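Local coordinates for protein orotidine 5'-phosphate decarboxylase (Lactobacillus acidophilus, PDB 3TFX) that probably catalyses the decarboxylation of orotidine 5'-monophosphate to uridine 5'-monophosphate, the last step of de novo UMP synthesis, as a homodimer, at residues A[9-14]-A[218-223]; A[120-125]-A[144-149]; A[161-166]-A[181-186]. One frame throughout, in Å; residues are numbered along the deposited sequence.

In the fold
The eight parallel strands of the chain close into a TIM barrel, and all three interactions lie at its strands. Interaction 1 opens first, at the end of strand 7-10, and closes 204 residues later on helix 217-220, joining the first strand to the segment that follows the last; the other two fall within this long span. Interaction 2 (120-125 with 144-149) closes a short loop and sets the segment after strand 117-121 against helix 142-155. Interaction 3 (161-166 with 181-186) comes after it in series and pairs two adjacent strands. Ala-120 O lies 3.0 Å from Ile-162 N, a probable hydrogen bond linking interactions 2 and 3, whereas Pro-218 packs against Ile-186 between interactions 1 and 3.

Interaction 1: A[9-14]-A[218-223]; sequences VALDLD and PITLAS
Two first torsions bring Val-9 and Thr-220 together: Val-9 carries CG1 anti to its own N (chi1 -173°), and Thr-220 places OG1 between its N and carbonyl carbon (chi1 59°), which leaves the methyl CG2 anti to the carbonyl carbon and directed at the strand. The contact lies at the seam of a TIM barrel, where the C-terminal end of the first strand, 7-10, meets the short helix 217-220 that follows the eighth.

Thr-220 CG2 is the shared apolar point. It lies 3.5 Å from Val-9 CG1, the two side chains running antiparallel alongside one another, and 3.8 Å from Leu-11 CD2, whose chain crosses it at a slant. The side chain of Leu-11 does not set out toward the helix, yet its branched end comes close enough to touch the methyl. Beside this group, the outer end of Ile-219 reaches Val-9, and CD1 stops 3.9 Å from Val-9 CG2. Each methyl of Val-9 thus has a separate main partner, CG1 the threonine and CG2 the isoleucine. Tyr-229 of helix 225-236 packs on both Val-9 and Ile-219 and continues the apolar layer.

The polar branch of Thr-220 is bonded elsewhere. OG1 makes a weak hydrogen bond to Gly-216 O, just before the helix, and Gly-216 is a predicted substrate-binding residue, as is Asp-12 farther along the strand-end loop. Direct polar bonding between the two segments is absent, so the strand is tied to the helix by hydration as well as by packing: a single water gives a hydrogen bond to Ala-10 O at 2.7 Å and is hydrogen-bonded to Thr-220 OG1 at 2.8 Å.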
ATOM      1  N   VAL A   9      13.983 -12.558   7.589  1.00  9.66           N
ATOM      2  CA  VAL A   9      13.524 -13.658   6.742  1.00 10.49           C
ATOM      3  C   VAL A   9      12.238 -13.302   5.977  1.00 11.56           C
ATOM      4  O   VAL A   9      11.201 -13.035   6.579  1.00 12.07           O
ATOM      5  CB  VAL A   9      13.378 -14.969   7.558  1.00 10.92           C
ATOM      6  CG1 VAL A   9      13.065 -16.148   6.648  1.00  9.74           C
ATOM      7  CG2 VAL A   9      14.689 -15.244   8.319  1.00  9.66           C
ATOM      8  N   ALA A  10      12.316 -13.289   4.650  1.00 12.53           N
ATOM      9  CA  ALA A  10      11.150 -12.976   3.830  1.00 14.01           C
ATOM     10  C   ALA A  10      10.224 -14.174   3.727  1.00 15.28           C
ATOM     11  O   ALA A  10      10.596 -15.219   3.184  1.00 15.80           O
ATOM     12  CB  ALA A  10      11.568 -12.509   2.450  1.00 13.56           C
ATOM     13  N   LEU A  11       9.022 -14.014   4.268  1.00 16.81           N
ATOM     14  CA  LEU A  11       8.018 -15.063   4.250  1.00 18.27           C
ATOM     15  C   LEU A  11       6.964 -14.733   3.207  1.00 19.53           C
ATOM     16  O   LEU A  11       6.183 -13.794   3.371  1.00 20.73           O
ATOM     17  CB  LEU A  11       7.374 -15.222   5.633  1.00 17.81           C
ATOM     18  CG  LEU A  11       8.314 -15.439   6.821  1.00 17.77           C
ATOM     19  CD1 LEU A  11       7.518 -15.622   8.096  1.00 16.19           C
ATOM     20  CD2 LEU A  11       9.256 -16.627   6.597  1.00 17.91           C
ATOM     21  N   ASP A  12       6.973 -15.506   2.127  1.00 20.57           N
ATOM     22  CA  ASP A  12       6.019 -15.372   1.048  1.00 21.76           C
ATOM     23  C   ASP A  12       5.048 -16.550   1.155  1.00 21.66           C
ATOM     24  O   ASP A  12       5.272 -17.605   0.563  1.00 21.82           O
ATOM     25  CB  ASP A  12       6.747 -15.389  -0.304  1.00 22.32           C
ATOM     26  CG  ASP A  12       7.778 -14.248  -0.443  1.00 25.06           C
ATOM     27  OD1 ASP A  12       7.603 -13.178   0.189  1.00 27.77           O
ATOM     28  OD2 ASP A  12       8.769 -14.419  -1.192  1.00 28.28           O
ATOM     29  N   LEU A  13       3.997 -16.360   1.946  1.00 21.15           N
ATOM     30  CA  LEU A  13       2.963 -17.364   2.169  1.00 21.57           C
ATOM     31  C   LEU A  13       1.654 -16.649   2.499  1.00 21.84           C
ATOM     32  O   LEU A  13       1.678 -15.485   2.907  1.00 21.22           O
ATOM     33  CB  LEU A  13       3.362 -18.312   3.309  1.00 21.38           C
ATOM     34  CG  LEU A  13       4.224 -17.715   4.426  1.00 21.18           C
ATOM     35  CD1 LEU A  13       3.384 -16.897   5.392  1.00 22.37           C
ATOM     36  CD2 LEU A  13       4.999 -18.806   5.166  1.00 20.97           C
ATOM     37  N   ASP A  14       0.527 -17.350   2.355  1.00 22.07           N
ATOM     38  CA  ASP A  14      -0.795 -16.708   2.450  1.00 22.52           C
ATOM     39  C   ASP A  14      -1.691 -17.231   3.567  1.00 23.06           C
ATOM     40  O   ASP A  14      -2.890 -16.939   3.585  1.00 23.28           O
ATOM     41  CB  ASP A  14      -1.530 -16.816   1.108  1.00 22.37           C
ATOM     42  CG  ASP A  14      -1.907 -18.257   0.738  1.00 22.13           C
ATOM     43  OD1 ASP A  14      -2.479 -18.431  -0.341  1.00 21.48           O
ATOM     44  OD2 ASP A  14      -1.656 -19.206   1.507  1.00 21.95           O
ATOM     45  N   PRO A 218      16.772 -19.003   0.274  1.00 11.54           N
ATOM     46  CA  PRO A 218      18.003 -19.557   0.847  1.00 11.31           C
ATOM     47  C   PRO A 218      17.828 -20.021   2.285  1.00 10.75           C
ATOM     48  O   PRO A 218      18.524 -20.928   2.717  1.00 11.58           O
ATOM     49  CB  PRO A 218      18.983 -18.385   0.771  1.00 11.37           C
ATOM     50  CG  PRO A 218      18.551 -17.630  -0.441  1.00 11.29           C
ATOM     51  CD  PRO A 218      17.049 -17.809  -0.554  1.00 11.51           C
ATOM     52  N   ILE A 219      16.890 -19.421   3.004  1.00 10.46           N
ATOM     53  CA  ILE A 219      16.598 -19.827   4.365  1.00 10.67           C
ATOM     54  C   ILE A 219      15.323 -20.667   4.476  1.00 11.27           C
ATOM     55  O   ILE A 219      15.350 -21.750   5.050  1.00 11.54           O
ATOM     56  CB  ILE A 219      16.495 -18.623   5.334  1.00 10.50           C
ATOM     57  CG1 ILE A 219      17.845 -17.898   5.477  1.00  9.40           C
ATOM     58  CG2 ILE A 219      15.995 -19.091   6.702  1.00  9.19           C
ATOM     59  CD1 ILE A 219      17.752 -16.504   6.194  1.00  8.19           C
ATOM     60  N   THR A 220      14.220 -20.178   3.911  1.00 11.53           N
ATOM     61  CA  THR A 220      12.914 -20.775   4.143  1.00 12.05           C
ATOM     62  C   THR A 220      12.761 -22.128   3.457  1.00 12.69           C
ATOM     63  O   THR A 220      11.895 -22.897   3.822  1.00 12.95           O
ATOM     64  CB  THR A 220      11.774 -19.852   3.657  1.00 12.06           C
ATOM     65  OG1 THR A 220      11.931 -19.604   2.257  1.00 12.20           O
ATOM     66  CG2 THR A 220      11.791 -18.528   4.415  1.00 10.89           C
ATOM     67  N   LEU A 221      13.589 -22.387   2.446  1.00 13.93           N
ATOM     68  CA  LEU A 221      13.574 -23.660   1.739  1.00 14.34           C
ATOM     69  C   LEU A 221      14.854 -24.459   2.005  1.00 14.75           C
ATOM     70  O   LEU A 221      15.097 -25.484   1.363  1.00 14.62           O
ATOM     71  CB  LEU A 221      13.352 -23.443   0.236  1.00 14.11           C
ATOM     72  CG  LEU A 221      12.028 -22.765  -0.163  1.00 15.74           C
ATOM     73  CD1 LEU A 221      11.912 -22.712  -1.668  1.00 16.88           C
ATOM     74  CD2 LEU A 221      10.796 -23.463   0.423  1.00 17.47           C
ATOM     75  N   ALA A 222      15.670 -24.003   2.959  1.00 15.15           N
ATOM     76  CA  ALA A 222      16.855 -24.781   3.343  1.00 15.47           C
ATOM     77  C   ALA A 222      16.388 -26.043   4.036  1.00 15.43           C
ATOM     78  O   ALA A 222      15.297 -26.063   4.619  1.00 16.14           O
ATOM     79  CB  ALA A 222      17.785 -23.982   4.250  1.00 14.91           C
ATOM     80  N   SER A 223      17.199 -27.095   3.957  1.00 15.55           N
ATOM     81  CA  SER A 223      16.917 -28.348   4.668  1.00 15.77           C
ATOM     82  C   SER A 223      16.968 -28.167   6.185  1.00 15.36           C
ATOM     83  O   SER A 223      16.231 -28.848   6.924  1.00 15.59           O
ATOM     84  CB  SER A 223      17.888 -29.452   4.216  1.00 16.32           C
ATOM     85  OG  SER A 223      17.553 -29.943   2.914  1.00 17.56           O
TER
HETATM   86  O   HOH W   1      10.988 -17.097   1.337  1.00 25.57           O

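Interaction 2: A[120-125]-A[144-149]; sequences AVTELT and EQVLSL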
ATOM      1  N   ALA A 120      11.532   4.057   3.239  1.00  6.86           N
ATOM      2  CA  ALA A 120      10.954   4.529   1.983  1.00  7.76           C
ATOM      3  C   ALA A 120      11.296   3.598   0.848  1.00  8.29           C
ATOM      4  O   ALA A 120      12.450   3.174   0.685  1.00  8.53           O
ATOM      5  CB  ALA A 120      11.420   5.941   1.650  1.00  7.22           C
ATOM      6  N   VAL A 121      10.271   3.249   0.091  1.00  8.96           N
ATOM      7  CA  VAL A 121      10.458   2.617  -1.185  1.00 10.09           C
ATOM      8  C   VAL A 121      10.665   3.723  -2.182  1.00 11.26           C
ATOM      9  O   VAL A 121      10.054   4.800  -2.102  1.00 11.47           O
ATOM     10  CB  VAL A 121       9.255   1.735  -1.576  1.00 10.83           C
ATOM     11  CG1 VAL A 121       9.263   1.398  -3.084  1.00 10.04           C
ATOM     12  CG2 VAL A 121       9.257   0.465  -0.717  1.00 10.70           C
ATOM     13  N   THR A 122      11.535   3.441  -3.130  1.00 12.17           N
ATOM     14  CA  THR A 122      12.006   4.425  -4.051  1.00 13.41           C
ATOM     15  C   THR A 122      11.336   4.083  -5.404  1.00 14.13           C
ATOM     16  O   THR A 122      10.158   4.457  -5.636  1.00 13.73           O
ATOM     17  CB  THR A 122      13.566   4.407  -3.940  1.00 13.77           C
ATOM     18  OG1 THR A 122      14.060   5.666  -3.460  1.00 16.14           O
ATOM     19  CG2 THR A 122      14.293   3.904  -5.146  1.00 11.87           C
ATOM     20  N   GLU A 123      12.046   3.369  -6.273  1.00 14.45           N
ATOM     21  CA  GLU A 123      11.438   2.792  -7.457  1.00 15.95           C
ATOM     22  C   GLU A 123      11.448   1.295  -7.267  1.00 16.52           C
ATOM     23  O   GLU A 123      12.478   0.725  -6.929  1.00 17.31           O
ATOM     24  CB  GLU A 123      12.197   3.187  -8.731  1.00 16.08           C
ATOM     25  CG  GLU A 123      12.097   4.676  -9.107  1.00 15.59           C
ATOM     26  CD  GLU A 123      10.696   5.095  -9.548  1.00 16.74           C
ATOM     27  OE1 GLU A 123       9.856   4.227  -9.887  1.00 16.34           O
ATOM     28  OE2 GLU A 123      10.429   6.307  -9.567  1.00 16.70           O
ATOM     29  N   LEU A 124      10.302   0.659  -7.455  1.00 17.37           N
ATOM     30  CA  LEU A 124      10.214  -0.791  -7.319  1.00 18.73           C
ATOM     31  C   LEU A 124      11.098  -1.478  -8.364  1.00 19.47           C
ATOM     32  O   LEU A 124      11.303  -0.938  -9.458  1.00 19.77           O
ATOM     33  CB  LEU A 124       8.761  -1.254  -7.466  1.00 18.69           C
ATOM     34  CG  LEU A 124       7.755  -0.838  -6.377  1.00 18.84           C
ATOM     35  CD1 LEU A 124       6.330  -0.973  -6.903  1.00 18.28           C
ATOM     36  CD2 LEU A 124       7.935  -1.665  -5.110  1.00 18.51           C
ATOM     37  N   THR A 125      11.615  -2.662  -8.031  1.00 20.89           N
ATOM     38  CA  THR A 125      12.441  -3.435  -8.977  1.00 21.94           C
ATOM     39  C   THR A 125      11.622  -3.790 -10.223  1.00 22.40           C
ATOM     40  O   THR A 125      12.185  -4.108 -11.274  1.00 23.00           O
ATOM     41  CB  THR A 125      13.040  -4.730  -8.343  1.00 21.99           C
ATOM     42  OG1 THR A 125      11.984  -5.617  -7.953  1.00 22.84           O
ATOM     43  CG2 THR A 125      13.897  -4.400  -7.109  1.00 22.28           C
ATOM     44  N   GLU A 144      19.403   8.750 -10.853  1.00 22.88           N
ATOM     45  CA  GLU A 144      19.122  10.105 -10.385  1.00 22.27           C
ATOM     46  C   GLU A 144      17.791  10.175  -9.642  1.00 20.70           C
ATOM     47  O   GLU A 144      17.682  10.866  -8.625  1.00 20.70           O
ATOM     48  CB  GLU A 144      19.130  11.103 -11.550  1.00 22.85           C
ATOM     49  CG  GLU A 144      20.530  11.480 -12.060  1.00 25.96           C
ATOM     50  CD  GLU A 144      20.507  12.556 -13.151  1.00 30.12           C
ATOM     51  OE1 GLU A 144      19.729  13.536 -13.028  1.00 31.43           O
ATOM     52  OE2 GLU A 144      21.273  12.422 -14.134  1.00 31.22           O
ATOM     53  N   GLN A 145      16.791   9.456 -10.152  1.00 18.95           N
ATOM     54  CA  GLN A 145      15.454   9.431  -9.555  1.00 17.36           C
ATOM     55  C   GLN A 145      15.484   8.733  -8.193  1.00 16.08           C
ATOM     56  O   GLN A 145      14.886   9.204  -7.224  1.00 15.39           O
ATOM     57  CB  GLN A 145      14.447   8.756 -10.503  1.00 17.55           C
ATOM     58  CG  GLN A 145      13.077   8.431  -9.882  1.00 16.62           C
ATOM     59  CD  GLN A 145      12.174   9.657  -9.708  1.00 18.25           C
ATOM     60  OE1 GLN A 145      12.570  10.806  -9.976  1.00 17.41           O
ATOM     61  NE2 GLN A 145      10.946   9.412  -9.262  1.00 17.99           N
ATOM     62  N   VAL A 146      16.214   7.626  -8.134  1.00 15.36           N
ATOM     63  CA  VAL A 146      16.391   6.863  -6.909  1.00 14.61           C
ATOM     64  C   VAL A 146      17.052   7.698  -5.813  1.00 14.44           C
ATOM     65  O   VAL A 146      16.552   7.744  -4.683  1.00 14.03           O
ATOM     66  CB  VAL A 146      17.146   5.536  -7.155  1.00 14.58           C
ATOM     67  CG1 VAL A 146      17.625   4.916  -5.832  1.00 14.07           C
ATOM     68  CG2 VAL A 146      16.237   4.560  -7.891  1.00 14.35           C
ATOM     69  N   LEU A 147      18.160   8.361  -6.145  1.00 14.30           N
ATOM     70  CA  LEU A 147      18.872   9.203  -5.184  1.00 13.78           C
ATOM     71  C   LEU A 147      17.995  10.379  -4.703  1.00 13.53           C
ATOM     72  O   LEU A 147      17.940  10.683  -3.509  1.00 13.73           O
ATOM     73  CB  LEU A 147      20.196   9.688  -5.781  1.00 13.95           C
ATOM     74  CG  LEU A 147      20.970  10.787  -5.028  1.00 14.85           C
ATOM     75  CD1 LEU A 147      21.394  10.276  -3.676  1.00 13.02           C
ATOM     76  CD2 LEU A 147      22.191  11.313  -5.837  1.00 15.03           C
ATOM     77  N   SER A 148      17.284  11.005  -5.631  1.00 13.17           N
ATOM     78  CA  SER A 148      16.372  12.116  -5.320  1.00 13.36           C
ATOM     79  C   SER A 148      15.241  11.709  -4.346  1.00 12.97           C
ATOM     80  O   SER A 148      14.956  12.413  -3.376  1.00 12.47           O
ATOM     81  CB  SER A 148      15.782  12.667  -6.621  1.00 13.45           C
ATOM     82  OG  SER A 148      14.860  13.700  -6.373  1.00 15.46           O
ATOM     83  N   LEU A 149      14.610  10.571  -4.617  1.00 12.16           N
ATOM     84  CA  LEU A 149      13.588  10.014  -3.721  1.00 12.24           C
ATOM     85  C   LEU A 149      14.181   9.664  -2.349  1.00 12.07           C
ATOM     86  O   LEU A 149      13.589   9.958  -1.322  1.00 11.30           O
ATOM     87  CB  LEU A 149      12.969   8.768  -4.356  1.00 11.93           C
ATOM     88  CG  LEU A 149      11.626   8.837  -5.100  1.00 12.74           C
ATOM     89  CD1 LEU A 149      11.115  10.228  -5.438  1.00 12.62           C
ATOM     90  CD2 LEU A 149      11.616   7.929  -6.296  1.00 10.90           C
TER
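Thr-122 meets Val-146 almost perpendicularly, its methyl set against both branches of the valine. CG2 of Thr-122 is 3.4 Å from Val-146 CG2, closer than normal van der Waals separation, and 3.5 Å from Val-146 CG1. The threonine chi1 of -117° lies well away from any staggered position, which may reflect strain or an uncertain placement of the side chain, so the tightness of this fit is doubtful. As modelled, Thr-122 OG1 sits 3.4 Å from Leu-149 CB and gives a weak, long hydrogen bond of 3.5 Å to Val-146 O.

One residue on, Glu-123 and Gln-145 also cross at about a right angle. Both chains bend at chi2, and their CG atoms are brought alongside while the polar ends meet. Gln-145 NE2 donates to Glu-123 OE2 over 3.2 Å with an N-H...O angle of 153°. The donor approaches nearly in line with the C-O bond and the oxygen stays close to the amide plane, although carboxylate and amide are twisted 39° against each other. The same OE2 accepts a second hydrogen bond from Gln-136 NE2, so two amides hold this carboxylate oxygen. Leu-149 CD2 also packs 3.8 Å from it.

The second subunit borders the site: Leu-124 and the predicted substrate-binding Thr-125 pack on its His-66 and Ile-68. In the TIM barrel, the contact packs the loop after strand 117-121 on helix 142-155, which leads to the next strand, 160-162. Val-146 continues onto Leu-171 of helix 168-175, and strand 117-121 lies between strands 86-90 and 160-162.

Interaction 3: A[161-166]-A[181-186]; sequences VICSPL and YVTPGI
The Tyr-181 ring has Cys-163 SG at its edge, near the ring plane, while Val-161 CG2 approaches obliquely and comes 4.0 Å from Tyr-181 CD1. Val-161 and Tyr-181 extend together from one face of the sheet. They belong to adjacent parallel strands of the TIM barrel, 160-162 and 180-183, joined through helix 168-175 in a beta-alpha-beta unit; Ile-175 of that helix touches the tyrosine, whose OH is hydrogen-bonded to Gly-176 O.

The backbone evidence for parallel pairing is a pair of hydrogen bonds around Val-182. Its N donates to Val-161 O at 3.0 Å (N-H...O 167°), with the donor nearly in line with the carbonyl, and its O accepts from Cys-163 N at 3.0 Å (158°), here tilted from the carbonyl plane.

On the other face, Ile-162 spans two partners. Its CG1 is anti to the carbonyl carbon and the chain bends at chi2 (-60°), which carries CD1 over to Val-182 CG1 at 4.0 Å; the second branch, CG2, lies 3.9 Å from Pro-184 CD. Replacing Ile-162 by an alanine would probably leave Val-182 CG1 and the Pro-184 ring without these apolar mates and open a gap beside Leu-119 and Val-121 of strand 117-121.

At the C-terminal ends of the strands Pro-165 takes over the packing. It crosses Thr-183 at a slant, Pro-165 CD being 3.9 Å from Thr-183 CB, while Thr-183 OG1 is hydrogen-bonded to Ser-210 OG. Pro-165 and Ile-186 then overlap flank to flank, heading opposite ways, with Pro-165 CG 3.7 Å from Ile-186 CD1.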
ATOM      1  N   VAL A 161      15.871   3.521   3.653  1.00 11.21           N
ATOM      2  CA  VAL A 161      15.306   3.174   2.354  1.00 11.68           C
ATOM      3  C   VAL A 161      15.502   1.682   2.035  1.00 11.74           C
ATOM      4  O   VAL A 161      16.414   1.036   2.541  1.00 10.84           O
ATOM      5  CB  VAL A 161      15.964   3.963   1.203  1.00 12.03           C
ATOM      6  CG1 VAL A 161      15.461   5.382   1.168  1.00 12.96           C
ATOM      7  CG2 VAL A 161      17.509   3.881   1.296  1.00 11.82           C
ATOM      8  N   ILE A 162      14.647   1.158   1.167  1.00 12.23           N
ATOM      9  CA  ILE A 162      14.882  -0.128   0.543  1.00 12.26           C
ATOM     10  C   ILE A 162      15.664   0.159  -0.727  1.00 13.04           C
ATOM     11  O   ILE A 162      15.201   0.918  -1.570  1.00 12.93           O
ATOM     12  CB  ILE A 162      13.550  -0.817   0.152  1.00 13.33           C
ATOM     13  CG1 ILE A 162      12.541  -0.811   1.322  1.00 11.60           C
ATOM     14  CG2 ILE A 162      13.817  -2.208  -0.508  1.00 12.86           C
ATOM     15  CD1 ILE A 162      12.983  -1.512   2.600  1.00 10.98           C
ATOM     16  N   CYS A 163      16.843  -0.449  -0.867  1.00 13.46           N
ATOM     17  CA  CYS A 163      17.651  -0.299  -2.068  1.00 14.08           C
ATOM     18  C   CYS A 163      18.339  -1.616  -2.380  1.00 14.85           C
ATOM     19  O   CYS A 163      18.340  -2.519  -1.565  1.00 14.56           O
ATOM     20  CB  CYS A 163      18.693   0.816  -1.893  1.00 13.81           C
ATOM     21  SG  CYS A 163      19.874   0.549  -0.525  1.00 13.24           S
ATOM     22  N   SER A 164      18.917  -1.720  -3.570  1.00 16.16           N
ATOM     23  CA  SER A 164      19.686  -2.897  -3.934  1.00 17.66           C
ATOM     24  C   SER A 164      21.070  -2.784  -3.288  1.00 18.04           C
ATOM     25  O   SER A 164      21.549  -1.674  -3.052  1.00 18.15           O
ATOM     26  CB  SER A 164      19.847  -2.980  -5.448  1.00 17.72           C
ATOM     27  OG  SER A 164      21.105  -2.453  -5.800  1.00 19.77           O
ATOM     28  N   PRO A 165      21.712  -3.927  -2.994  1.00 18.68           N
ATOM     29  CA  PRO A 165      23.068  -3.920  -2.445  1.00 19.17           C
ATOM     30  C   PRO A 165      24.032  -2.981  -3.192  1.00 19.70           C
ATOM     31  O   PRO A 165      24.827  -2.283  -2.558  1.00 19.24           O
ATOM     32  CB  PRO A 165      23.519  -5.384  -2.587  1.00 19.41           C
ATOM     33  CG  PRO A 165      22.335  -6.144  -3.192  1.00 19.26           C
ATOM     34  CD  PRO A 165      21.138  -5.284  -3.009  1.00 18.69           C
ATOM     35  N   LEU A 166      23.934  -2.952  -4.517  1.00 20.24           N
ATOM     36  CA  LEU A 166      24.815  -2.140  -5.355  1.00 21.42           C
ATOM     37  C   LEU A 166      24.572  -0.641  -5.247  1.00 21.18           C
ATOM     38  O   LEU A 166      25.471   0.156  -5.534  1.00 21.22           O
ATOM     39  CB  LEU A 166      24.672  -2.546  -6.822  1.00 22.39           C
ATOM     40  CG  LEU A 166      25.423  -3.770  -7.362  1.00 24.84           C
ATOM     41  CD1 LEU A 166      24.795  -4.221  -8.667  1.00 27.16           C
ATOM     42  CD2 LEU A 166      26.898  -3.449  -7.575  1.00 28.02           C
ATOM     43  N   TYR A 181      20.075   1.414   5.357  1.00  9.22           N
ATOM     44  CA  TYR A 181      20.038   0.922   3.984  1.00  9.19           C
ATOM     45  C   TYR A 181      19.656  -0.552   4.036  1.00  9.07           C
ATOM     46  O   TYR A 181      20.472  -1.398   4.411  1.00  8.63           O
ATOM     47  CB  TYR A 181      21.379   1.188   3.281  1.00  9.81           C
ATOM     48  CG  TYR A 181      21.785   2.648   3.382  1.00  8.43           C
ATOM     49  CD1 TYR A 181      21.323   3.576   2.455  1.00  9.50           C
ATOM     50  CD2 TYR A 181      22.590   3.103   4.423  1.00 10.14           C
ATOM     51  CE1 TYR A 181      21.671   4.930   2.542  1.00 10.40           C
ATOM     52  CE2 TYR A 181      22.954   4.466   4.520  1.00 11.06           C
ATOM     53  CZ  TYR A 181      22.476   5.365   3.579  1.00 10.13           C
ATOM     54  OH  TYR A 181      22.797   6.699   3.664  1.00 10.09           O
ATOM     55  N   VAL A 182      18.395  -0.835   3.701  1.00  8.93           N
ATOM     56  CA  VAL A 182      17.820  -2.179   3.812  1.00  9.14           C
ATOM     57  C   VAL A 182      17.773  -2.842   2.435  1.00 10.61           C
ATOM     58  O   VAL A 182      17.121  -2.330   1.513  1.00 11.17           O
ATOM     59  CB  VAL A 182      16.429  -2.146   4.455  1.00  9.34           C
ATOM     60  CG1 VAL A 182      15.794  -3.556   4.489  1.00  7.43           C
ATOM     61  CG2 VAL A 182      16.509  -1.544   5.871  1.00  7.20           C
ATOM     62  N   THR A 183      18.479  -3.968   2.303  1.00 10.46           N
ATOM     63  CA  THR A 183      18.765  -4.567   0.991  1.00 11.32           C
ATOM     64  C   THR A 183      18.262  -6.020   0.859  1.00 11.89           C
ATOM     65  O   THR A 183      18.819  -6.918   1.495  1.00 11.24           O
ATOM     66  CB  THR A 183      20.289  -4.539   0.691  1.00 11.22           C
ATOM     67  OG1 THR A 183      20.975  -5.363   1.636  1.00 10.27           O
ATOM     68  CG2 THR A 183      20.850  -3.129   0.805  1.00 10.79           C
ATOM     69  N   PRO A 184      17.221  -6.256   0.019  1.00 13.28           N
ATOM     70  CA  PRO A 184      16.606  -7.603  -0.160  1.00 14.56           C
ATOM     71  C   PRO A 184      17.204  -8.641  -1.124  1.00 16.17           C
ATOM     72  O   PRO A 184      16.823  -9.827  -1.070  1.00 17.62           O
ATOM     73  CB  PRO A 184      15.166  -7.281  -0.617  1.00 14.40           C
ATOM     74  CG  PRO A 184      15.273  -5.960  -1.290  1.00 14.00           C
ATOM     75  CD  PRO A 184      16.385  -5.194  -0.584  1.00 13.08           C
ATOM     76  N   GLY A 185      18.100  -8.280  -2.023  1.00 17.50           N
ATOM     77  CA  GLY A 185      18.430  -9.299  -3.070  1.00 18.67           C
ATOM     78  C   GLY A 185      19.348 -10.464  -2.691  1.00 18.87           C
ATOM     79  O   GLY A 185      19.905 -11.134  -3.567  1.00 19.59           O
ATOM     80  N   ILE A 186      19.490 -10.731  -1.397  1.00 18.71           N
ATOM     81  CA  ILE A 186      20.692 -11.416  -0.888  1.00 18.51           C
ATOM     82  C   ILE A 186      20.657 -12.963  -0.877  1.00 18.65           C
ATOM     83  O   ILE A 186      19.723 -13.570  -0.337  1.00 18.14           O
ATOM     84  CB  ILE A 186      21.071 -10.860   0.510  1.00 17.98           C
ATOM     85  CG1 ILE A 186      21.156  -9.310   0.486  1.00 17.84           C
ATOM     86  CG2 ILE A 186      22.348 -11.528   1.046  1.00 18.78           C
ATOM     87  CD1 ILE A 186      22.219  -8.697  -0.449  1.00 13.72           C
TER